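Local coordinates for acetaldehyde dehydrogenase (Acetylating) (Geobacillus thermoglucosidasius, PDB 5J78), which probably catalyses the reversible, NAD-dependent conversion of acetaldehyde and coenzyme A to acetyl-CoA, at residues A[129-141]-A[208-220]. Residues are numbered along the deposited sequence; the frame is centred on the assembly and turned at random.
Sequences QPVGIVAGIIPST and LMKHKLTDVILAT. With MG (magnesium ion), chain H.
Asp215 meets Ile133 where two parallel strands, 133-138 and 216-219, begin to pair, and its side chain is a worked example of one carboxylate doing two jobs. Asp215 CB lies 3.1 Å from Val131 O and is also close to Ile133 O. CG packs against Val131 O too; chi1 of -70° sets it beside its own backbone N, with OD2 near Gly132 CA and Ile133 N. OD2 takes the N-H of Ile133 on its anti lone pair, at 2.7 Å from Ile133 N, and faces Val131 O without a hydrogen bond, while OD1 binds the magnesium ion. Two waters also bind the metal, one of them held by the carbonyls of Lys212 and Thr214. In return, Asp215 N donates to Ile133 O, 2.9 Å away, in the carbonyl plane.

Beyond it three strong parallel-sheet bonds follow (Ala135 N to Val216 O, Leu218 N to Ala135 O and Ile137 N to Leu218 O, each 2.8 Å), and the ladder tails off in a weak Thr220 N to Ile137 O bond. On one face the side chain of Val134 meets that of Leu218 at a slant, CG1 against CG. On the other, CB of Ala135 rests against CG of Leu208 (3.7 Å), and the extended Met209 brings CE against Ile137 CG1 and CD1, seating the end of helix 202-210 on the sheet. Strand 160-165 pairs along the far edge of 133-138, as in the Rossmann-like cofactor domain of aldehyde dehydrogenases. Metal and N-H would together stabilise the carboxylate's negative charge, probably offsetting the nearby Val131 carbonyl oxygen and favouring the ionised form within a largely apolar, buried interface.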
# COMPACT_ATOMS: atom_id res chain seq x y z
N GLN A 129 -6.40 -34.99 0.28
CA GLN A 129 -7.27 -33.87 0.62
C GLN A 129 -7.19 -32.75 -0.43
O GLN A 129 -6.16 -32.10 -0.55
CB GLN A 129 -6.91 -33.30 1.99
CG GLN A 129 -7.80 -32.14 2.44
CD GLN A 129 -9.26 -32.58 2.59
OE1 GLN A 129 -9.56 -33.59 3.24
NE2 GLN A 129 -10.16 -31.84 1.97
N PRO A 130 -8.29 -32.50 -1.16
CA PRO A 130 -8.28 -31.42 -2.16
C PRO A 130 -7.97 -30.05 -1.57
O PRO A 130 -8.44 -29.76 -0.48
CB PRO A 130 -9.71 -31.44 -2.72
CG PRO A 130 -10.26 -32.73 -2.36
CD PRO A 130 -9.62 -33.12 -1.06
N VAL A 131 -7.24 -29.22 -2.29
CA VAL A 131 -6.92 -27.88 -1.81
C VAL A 131 -8.13 -26.97 -1.83
O VAL A 131 -8.16 -25.98 -1.10
CB VAL A 131 -5.80 -27.22 -2.61
CG1 VAL A 131 -4.50 -27.96 -2.38
CG2 VAL A 131 -6.15 -27.12 -4.11
N GLY A 132 -9.10 -27.30 -2.68
CA GLY A 132 -10.35 -26.56 -2.74
C GLY A 132 -10.60 -25.86 -4.07
O GLY A 132 -11.08 -26.47 -5.04
N ILE A 133 -10.32 -24.56 -4.11
CA ILE A 133 -10.50 -23.77 -5.34
C ILE A 133 -9.16 -23.24 -5.80
O ILE A 133 -8.47 -22.54 -5.04
CB ILE A 133 -11.45 -22.57 -5.13
CG1 ILE A 133 -12.78 -23.05 -4.57
CG2 ILE A 133 -11.63 -21.78 -6.45
CD1 ILE A 133 -13.73 -21.91 -4.22
N VAL A 134 -8.80 -23.58 -7.03
CA VAL A 134 -7.56 -23.13 -7.65
C VAL A 134 -7.83 -21.94 -8.54
O VAL A 134 -8.83 -21.92 -9.28
CB VAL A 134 -6.88 -24.25 -8.48
CG1 VAL A 134 -5.54 -23.75 -9.10
CG2 VAL A 134 -6.65 -25.49 -7.62
N ALA A 135 -6.97 -20.93 -8.43
CA ALA A 135 -6.95 -19.79 -9.34
C ALA A 135 -5.86 -20.04 -10.39
O ALA A 135 -4.68 -20.12 -10.08
CB ALA A 135 -6.70 -18.51 -8.58
N GLY A 136 -6.27 -20.19 -11.64
CA GLY A 136 -5.34 -20.55 -12.71
C GLY A 136 -5.03 -19.37 -13.63
O GLY A 136 -5.87 -18.97 -14.43
N ILE A 137 -3.82 -18.82 -13.52
CA ILE A 137 -3.42 -17.70 -14.38
C ILE A 137 -2.82 -18.24 -15.67
O ILE A 137 -1.88 -19.04 -15.64
CB ILE A 137 -2.38 -16.77 -13.72
CG1 ILE A 137 -2.80 -16.39 -12.28
CG2 ILE A 137 -2.21 -15.53 -14.59
CD1 ILE A 137 -4.15 -15.70 -12.18
N ILE A 138 -3.33 -17.75 -16.81
CA ILE A 138 -3.00 -18.33 -18.13
C ILE A 138 -2.19 -17.38 -19.01
O ILE A 138 -2.58 -16.24 -19.21
CB ILE A 138 -4.30 -18.73 -18.90
CG1 ILE A 138 -5.17 -19.69 -18.06
CG2 ILE A 138 -3.96 -19.37 -20.25
CD1 ILE A 138 -4.50 -21.04 -17.76
N PRO A 139 -1.08 -17.87 -19.58
CA PRO A 139 -0.23 -17.02 -20.41
C PRO A 139 -0.81 -16.83 -21.82
O PRO A 139 -1.63 -17.64 -22.24
CB PRO A 139 1.09 -17.78 -20.47
CG PRO A 139 0.69 -19.21 -20.35
CD PRO A 139 -0.54 -19.24 -19.48
N SER A 140 -0.38 -15.80 -22.53
CA SER A 140 -0.86 -15.53 -23.89
C SER A 140 -0.19 -16.43 -24.95
O SER A 140 -0.72 -16.61 -26.04
CB SER A 140 -0.63 -14.06 -24.23
OG SER A 140 0.76 -13.75 -24.29
N THR A 141 0.97 -16.98 -24.61
CA THR A 141 1.74 -17.86 -25.49
C THR A 141 1.23 -19.30 -25.60
O THR A 141 1.32 -19.91 -26.67
CB THR A 141 3.20 -17.94 -25.02
OG1 THR A 141 3.22 -18.18 -23.60
CG2 THR A 141 3.94 -16.65 -25.33
N LEU A 208 -9.32 -12.19 -7.77
CA LEU A 208 -9.19 -13.64 -7.84
C LEU A 208 -8.04 -14.14 -6.97
O LEU A 208 -8.15 -15.19 -6.31
CB LEU A 208 -8.98 -14.09 -9.28
CG LEU A 208 -8.77 -15.60 -9.44
CD1 LEU A 208 -10.00 -16.38 -9.03
CD2 LEU A 208 -8.40 -15.91 -10.88
N MET A 209 -6.93 -13.41 -6.98
CA MET A 209 -5.75 -13.83 -6.24
C MET A 209 -5.92 -13.69 -4.72
O MET A 209 -5.37 -14.48 -3.98
CB MET A 209 -4.52 -13.05 -6.70
CG MET A 209 -3.97 -13.47 -8.06
SD MET A 209 -2.34 -12.78 -8.34
CE MET A 209 -2.03 -13.44 -9.98
N LYS A 210 -6.72 -12.72 -4.27
CA LYS A 210 -6.77 -12.40 -2.84
C LYS A 210 -8.06 -12.79 -2.14
O LYS A 210 -8.16 -12.70 -0.92
CB LYS A 210 -6.53 -10.91 -2.64
CG LYS A 210 -5.15 -10.46 -3.14
CD LYS A 210 -5.01 -8.96 -3.07
CE LYS A 210 -3.58 -8.51 -3.28
NZ LYS A 210 -3.45 -7.03 -3.21
N HIS A 211 -9.05 -13.22 -2.91
CA HIS A 211 -10.37 -13.49 -2.36
C HIS A 211 -10.34 -14.56 -1.26
O HIS A 211 -9.55 -15.50 -1.33
CB HIS A 211 -11.32 -13.93 -3.48
CG HIS A 211 -12.76 -13.83 -3.10
ND1 HIS A 211 -13.43 -14.83 -2.42
CD2 HIS A 211 -13.66 -12.84 -3.28
CE1 HIS A 211 -14.68 -14.46 -2.22
NE2 HIS A 211 -14.85 -13.25 -2.73
N LYS A 212 -11.21 -14.42 -0.25
CA LYS A 212 -11.28 -15.38 0.86
C LYS A 212 -11.49 -16.82 0.41
O LYS A 212 -10.95 -17.74 1.03
CB LYS A 212 -12.40 -14.99 1.84
CG LYS A 212 -13.82 -15.01 1.27
CD LYS A 212 -14.87 -14.73 2.36
CE LYS A 212 -16.20 -14.24 1.76
NZ LYS A 212 -16.74 -15.11 0.65
N LEU A 213 -12.26 -17.03 -0.64
CA LEU A 213 -12.53 -18.38 -1.13
C LEU A 213 -11.44 -19.00 -2.03
O LEU A 213 -11.49 -20.20 -2.32
CB LEU A 213 -13.87 -18.40 -1.89
CG LEU A 213 -15.10 -18.06 -1.05
CD1 LEU A 213 -16.34 -18.03 -1.94
CD2 LEU A 213 -15.26 -19.04 0.12
N THR A 214 -10.48 -18.22 -2.48
CA THR A 214 -9.40 -18.77 -3.32
C THR A 214 -8.40 -19.54 -2.44
O THR A 214 -7.94 -19.00 -1.43
CB THR A 214 -8.69 -17.65 -4.10
OG1 THR A 214 -9.58 -17.14 -5.09
CG2 THR A 214 -7.42 -18.14 -4.76
N ASP A 215 -8.05 -20.77 -2.81
CA ASP A 215 -7.19 -21.60 -1.96
C ASP A 215 -5.73 -21.70 -2.39
O ASP A 215 -4.83 -21.65 -1.56
CB ASP A 215 -7.77 -23.01 -1.88
CG ASP A 215 -9.04 -23.03 -1.11
OD1 ASP A 215 -9.03 -22.56 0.06
OD2 ASP A 215 -10.07 -23.46 -1.68
N VAL A 216 -5.52 -21.87 -3.68
CA VAL A 216 -4.17 -21.91 -4.27
C VAL A 216 -4.19 -21.19 -5.61
O VAL A 216 -5.16 -21.28 -6.37
CB VAL A 216 -3.68 -23.35 -4.44
CG1 VAL A 216 -2.28 -23.37 -5.02
CG2 VAL A 216 -3.68 -24.07 -3.06
N ILE A 217 -3.13 -20.43 -5.86
CA ILE A 217 -2.90 -19.79 -7.16
C ILE A 217 -1.85 -20.58 -7.95
O ILE A 217 -0.73 -20.78 -7.47
CB ILE A 217 -2.38 -18.33 -7.00
CG1 ILE A 217 -3.29 -17.52 -6.08
CG2 ILE A 217 -2.19 -17.63 -8.40
CD1 ILE A 217 -2.68 -16.21 -5.61
N LEU A 218 -2.21 -21.03 -9.14
CA LEU A 218 -1.23 -21.48 -10.14
C LEU A 218 -0.95 -20.32 -11.07
O LEU A 218 -1.81 -19.96 -11.88
CB LEU A 218 -1.74 -22.67 -10.94
CG LEU A 218 -2.04 -23.97 -10.21
CD1 LEU A 218 -2.36 -25.04 -11.25
CD2 LEU A 218 -0.86 -24.41 -9.34
N ALA A 219 0.24 -19.76 -10.98
CA ALA A 219 0.57 -18.54 -11.70
C ALA A 219 1.58 -18.83 -12.81
O ALA A 219 2.79 -18.87 -12.59
CB ALA A 219 1.11 -17.51 -10.74
N THR A 220 1.05 -19.04 -14.01
CA THR A 220 1.89 -19.21 -15.18
C THR A 220 1.84 -17.93 -15.99
O THR A 220 0.85 -17.63 -16.64
CB THR A 220 1.44 -20.41 -16.01
OG1 THR A 220 1.30 -21.54 -15.13
CG2 THR A 220 2.46 -20.73 -17.11
MG MG H . -10.16 -21.54 1.63
O HOH W 1 -0.00 -15.04 -17.48
O HOH W 2 -9.07 -19.77 1.40
O HOH W 3 -10.88 -23.44 1.98